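Local coordinates for protein mitochondrial import inner membrane translocase subunit TIM21 (Saccharomyces cerevisiae, PDB 2CIU) that helps mitochondrial proteins with transit peptides cross the inner membrane by keeping the TOM and TIM23 translocases in close contact through its intermembrane-space domain, at residues K83-A91 with F102-P110. Sequence-based numbering, arbitrary orientation.
Sequences KIALVHLEA and FINMYVDVP
The His88 and Tyr106 rings are near parallel, planes 21° apart, but slid so far that they barely overlap, centroids 4.8 Å apart. They sit on the antiparallel beta hairpin of strands 84-92 and 101-108. His88 CB lies over one Tyr106 face in a CH-pi contact, 3.7 Å from the ring centroid, and His88 CD2 reaches Tyr106 CE2. Tyr106 CG sits between its backbone N and carbonyl carbon (chi1 65°), a torsion that brings the ring's end toward strand 84-91, where it crosses His88 obliquely. At the histidine edge, in the ring plane, a water bound to NE2 donates to Glu90 OE1 and Asn104 OD1; His88 ND1 is hydrogen-bonded to Arg75 on strand 70-79, and Glu90 OE2 to His71 ND1. On the other side of the sheet, one face of Phe102 receives Leu89 CD1 over its centre, 3.5 Å from the ring centroid.

The hairpin lies between strands 70-79 and 115-116 in the antiparallel sheet of this intermembrane-space domain. Helix 6-20 packs on the Leu89, Phe102 and Met105 side, where Met105 CE also meets Val87 CG1 at 3.7 Å. Arg114 makes a cation-pi contact with Tyr106 and a salt bridge to Asp108. An alanine in place of Tyr106 would probably leave His88 CB without its aromatic platform and Arg114 without its cation-pi partner.

His88 N also bonds Tyr106 O at 2.9 Å. A classic beta bulge shifts the register by one before Ala91 pairs with Phe102: Glu90 O accepts Ile103 N at 2.8 Å and, weakly, Asn104 N at 3.3 Å.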
loop_
_atom_site.group_PDB
_atom_site.type_symbol
_atom_site.label_atom_id
_atom_site.label_comp_id
_atom_site.label_asym_id
_atom_site.label_seq_id
_atom_site.Cartn_x
_atom_site.Cartn_y
_atom_site.Cartn_z
ATOM N N LYS A 83 -14.908 4.997 1.469
ATOM C CA LYS A 83 -14.194 3.792 1.898
ATOM C C LYS A 83 -12.769 4.034 2.372
ATOM O O LYS A 83 -12.145 5.042 2.047
ATOM C CB LYS A 83 -14.134 2.807 0.728
ATOM C CG LYS A 83 -15.471 2.436 0.114
ATOM C CD LYS A 83 -16.311 1.559 1.029
ATOM C CE LYS A 83 -15.738 0.161 1.144
ATOM N NZ LYS A 83 -16.672 -0.745 1.878
ATOM N N ILE A 84 -12.247 3.087 3.149
ATOM C CA ILE A 84 -10.870 3.165 3.602
ATOM C C ILE A 84 -10.195 1.865 3.175
ATOM O O ILE A 84 -10.703 0.774 3.452
ATOM C CB ILE A 84 -10.764 3.311 5.127
ATOM C CG1 ILE A 84 -11.305 4.675 5.554
ATOM C CG2 ILE A 84 -9.312 3.165 5.565
ATOM C CD1 ILE A 84 -11.255 4.919 7.053
ATOM N N ALA A 85 -9.071 1.983 2.479
ATOM C CA ALA A 85 -8.337 0.804 2.039
ATOM C C ALA A 85 -7.093 0.644 2.898
ATOM O O ALA A 85 -6.552 1.622 3.408
ATOM C CB ALA A 85 -7.925 0.952 0.566
ATOM N N LEU A 86 -6.672 -0.604 3.089
ATOM C CA LEU A 86 -5.437 -0.890 3.796
ATOM C C LEU A 86 -4.497 -1.354 2.694
ATOM O O LEU A 86 -4.844 -2.234 1.917
ATOM C CB LEU A 86 -5.629 -2.012 4.826
ATOM C CG LEU A 86 -4.339 -2.524 5.486
ATOM C CD1 LEU A 86 -3.566 -1.397 6.151
ATOM C CD2 LEU A 86 -4.716 -3.559 6.519
ATOM N N VAL A 87 -3.320 -0.748 2.612
ATOM C CA VAL A 87 -2.338 -1.097 1.591
ATOM C C VAL A 87 -1.164 -1.771 2.274
ATOM O O VAL A 87 -0.677 -1.292 3.297
ATOM C CB VAL A 87 -1.816 0.169 0.854
ATOM C CG1 VAL A 87 -0.821 -0.213 -0.232
ATOM C CG2 VAL A 87 -2.991 0.936 0.251
ATOM N N HIS A 88 -0.733 -2.901 1.719
ATOM C CA HIS A 88 0.403 -3.633 2.261
ATOM C C HIS A 88 1.484 -3.648 1.189
ATOM O O HIS A 88 1.208 -3.962 0.035
ATOM C CB HIS A 88 0.003 -5.079 2.576
ATOM C CG HIS A 88 1.172 -5.970 2.856
ATOM N ND1 HIS A 88 1.731 -6.095 4.110
ATOM C CD2 HIS A 88 1.929 -6.727 2.028
ATOM C CE1 HIS A 88 2.784 -6.889 4.041
ATOM N NE2 HIS A 88 2.926 -7.286 2.790
ATOM N N LEU A 89 2.705 -3.312 1.581
ATOM C CA LEU A 89 3.835 -3.284 0.671
ATOM C C LEU A 89 5.042 -3.996 1.258
ATOM O O LEU A 89 5.345 -3.847 2.442
ATOM C CB LEU A 89 4.222 -1.823 0.371
ATOM C CG LEU A 89 5.516 -1.548 -0.397
ATOM C CD1 LEU A 89 5.395 -2.081 -1.817
ATOM C CD2 LEU A 89 5.799 -0.034 -0.409
ATOM N N GLU A 90 5.692 -4.800 0.420
ATOM C CA GLU A 90 6.927 -5.485 0.769
ATOM C C GLU A 90 7.941 -5.035 -0.280
ATOM O O GLU A 90 7.682 -5.142 -1.479
ATOM C CB GLU A 90 6.781 -7.005 0.677
ATOM C CG GLU A 90 8.054 -7.718 1.136
ATOM C CD GLU A 90 8.002 -9.222 0.924
ATOM O OE1 GLU A 90 6.893 -9.769 0.777
ATOM O OE2 GLU A 90 9.080 -9.858 0.914
ATOM N N ALA A 91 9.078 -4.522 0.164
ATOM C CA ALA A 91 10.118 -4.086 -0.760
ATOM C C ALA A 91 11.473 -4.610 -0.314
ATOM O O ALA A 91 11.632 -5.077 0.815
ATOM C CB ALA A 91 10.145 -2.549 -0.838
ATOM N N PHE A 102 9.843 -3.508 -5.553
ATOM C CA PHE A 102 8.588 -3.782 -4.872
ATOM C C PHE A 102 8.387 -5.277 -5.112
ATOM O O PHE A 102 8.320 -5.729 -6.256
ATOM C CB PHE A 102 7.431 -2.988 -5.482
ATOM C CG PHE A 102 7.257 -1.605 -4.897
ATOM C CD1 PHE A 102 8.270 -1.013 -4.147
ATOM C CD2 PHE A 102 6.085 -0.893 -5.116
ATOM C CE1 PHE A 102 8.114 0.270 -3.623
ATOM C CE2 PHE A 102 5.920 0.395 -4.597
ATOM C CZ PHE A 102 6.932 0.973 -3.852
ATOM N N ILE A 103 8.319 -6.036 -4.023
ATOM C CA ILE A 103 8.161 -7.483 -4.077
ATOM C C ILE A 103 6.703 -7.940 -4.059
ATOM O O ILE A 103 6.327 -8.896 -4.742
ATOM C CB ILE A 103 8.886 -8.132 -2.871
ATOM C CG1 ILE A 103 10.379 -7.818 -2.929
ATOM C CG2 ILE A 103 8.640 -9.642 -2.857
ATOM C CD1 ILE A 103 11.145 -8.302 -1.717
ATOM N N ASN A 104 5.880 -7.245 -3.288
ATOM C CA ASN A 104 4.484 -7.617 -3.140
ATOM C C ASN A 104 3.737 -6.356 -2.733
ATOM O O ASN A 104 4.232 -5.588 -1.928
ATOM C CB ASN A 104 4.375 -8.675 -2.023
ATOM C CG ASN A 104 2.952 -9.146 -1.774
ATOM O OD1 ASN A 104 2.615 -9.573 -0.660
ATOM N ND2 ASN A 104 2.115 -9.087 -2.800
ATOM N N MET A 105 2.565 -6.132 -3.310
ATOM C CA MET A 105 1.780 -4.971 -2.929
ATOM C C MET A 105 0.309 -5.242 -3.193
ATOM O O MET A 105 -0.081 -5.600 -4.304
ATOM C CB MET A 105 2.248 -3.731 -3.691
ATOM C CG MET A 105 1.508 -2.478 -3.255
ATOM S SD MET A 105 2.055 -1.021 -4.189
ATOM C CE MET A 105 1.588 0.223 -3.057
ATOM N N TYR A 106 -0.514 -5.127 -2.154
ATOM C CA TYR A 106 -1.928 -5.362 -2.342
ATOM C C TYR A 106 -2.747 -4.368 -1.546
ATOM O O TYR A 106 -2.239 -3.673 -0.657
ATOM C CB TYR A 106 -2.304 -6.818 -2.000
ATOM C CG TYR A 106 -2.133 -7.227 -0.548
ATOM C CD1 TYR A 106 -3.070 -6.863 0.424
ATOM C CD2 TYR A 106 -1.029 -7.982 -0.152
ATOM C CE1 TYR A 106 -2.910 -7.243 1.762
ATOM C CE2 TYR A 106 -0.859 -8.366 1.175
ATOM C CZ TYR A 106 -1.793 -7.996 2.124
ATOM O OH TYR A 106 -1.594 -8.347 3.440
ATOM N N VAL A 107 -4.020 -4.290 -1.898
ATOM C CA VAL A 107 -4.930 -3.360 -1.267
ATOM C C VAL A 107 -6.178 -4.068 -0.832
ATOM O O VAL A 107 -6.802 -4.772 -1.625
ATOM C CB VAL A 107 -5.332 -2.243 -2.252
ATOM C CG1 VAL A 107 -6.257 -1.260 -1.559
ATOM C CG2 VAL A 107 -4.091 -1.563 -2.785
ATOM N N ASP A 108 -6.533 -3.882 0.434
ATOM C CA ASP A 108 -7.729 -4.489 0.995
ATOM C C ASP A 108 -8.790 -3.430 1.274
ATOM O O ASP A 108 -8.580 -2.561 2.119
ATOM C CB ASP A 108 -7.425 -5.186 2.329
ATOM C CG ASP A 108 -6.700 -6.517 2.161
ATOM O OD1 ASP A 108 -6.787 -7.132 1.081
ATOM O OD2 ASP A 108 -6.060 -6.954 3.147
ATOM N N VAL A 109 -9.919 -3.514 0.574
ATOM C CA VAL A 109 -11.043 -2.603 0.788
ATOM C C VAL A 109 -12.161 -3.488 1.333
ATOM O O VAL A 109 -12.465 -4.535 0.762
ATOM C CB VAL A 109 -11.510 -1.957 -0.520
ATOM C CG1 VAL A 109 -12.713 -1.057 -0.240
ATOM C CG2 VAL A 109 -10.366 -1.165 -1.152
ATOM N N PRO A 110 -12.786 -3.093 2.450
ATOM C CA PRO A 110 -13.852 -3.945 2.987
ATOM C C PRO A 110 -14.936 -4.317 1.984
ATOM O O PRO A 110 -15.459 -3.460 1.262
ATOM C CB PRO A 110 -14.390 -3.125 4.158
ATOM C CG PRO A 110 -13.182 -2.404 4.632
ATOM C CD PRO A 110 -12.536 -1.944 3.339
HETATM O O HOH W 1 4.434 -9.436 1.728
#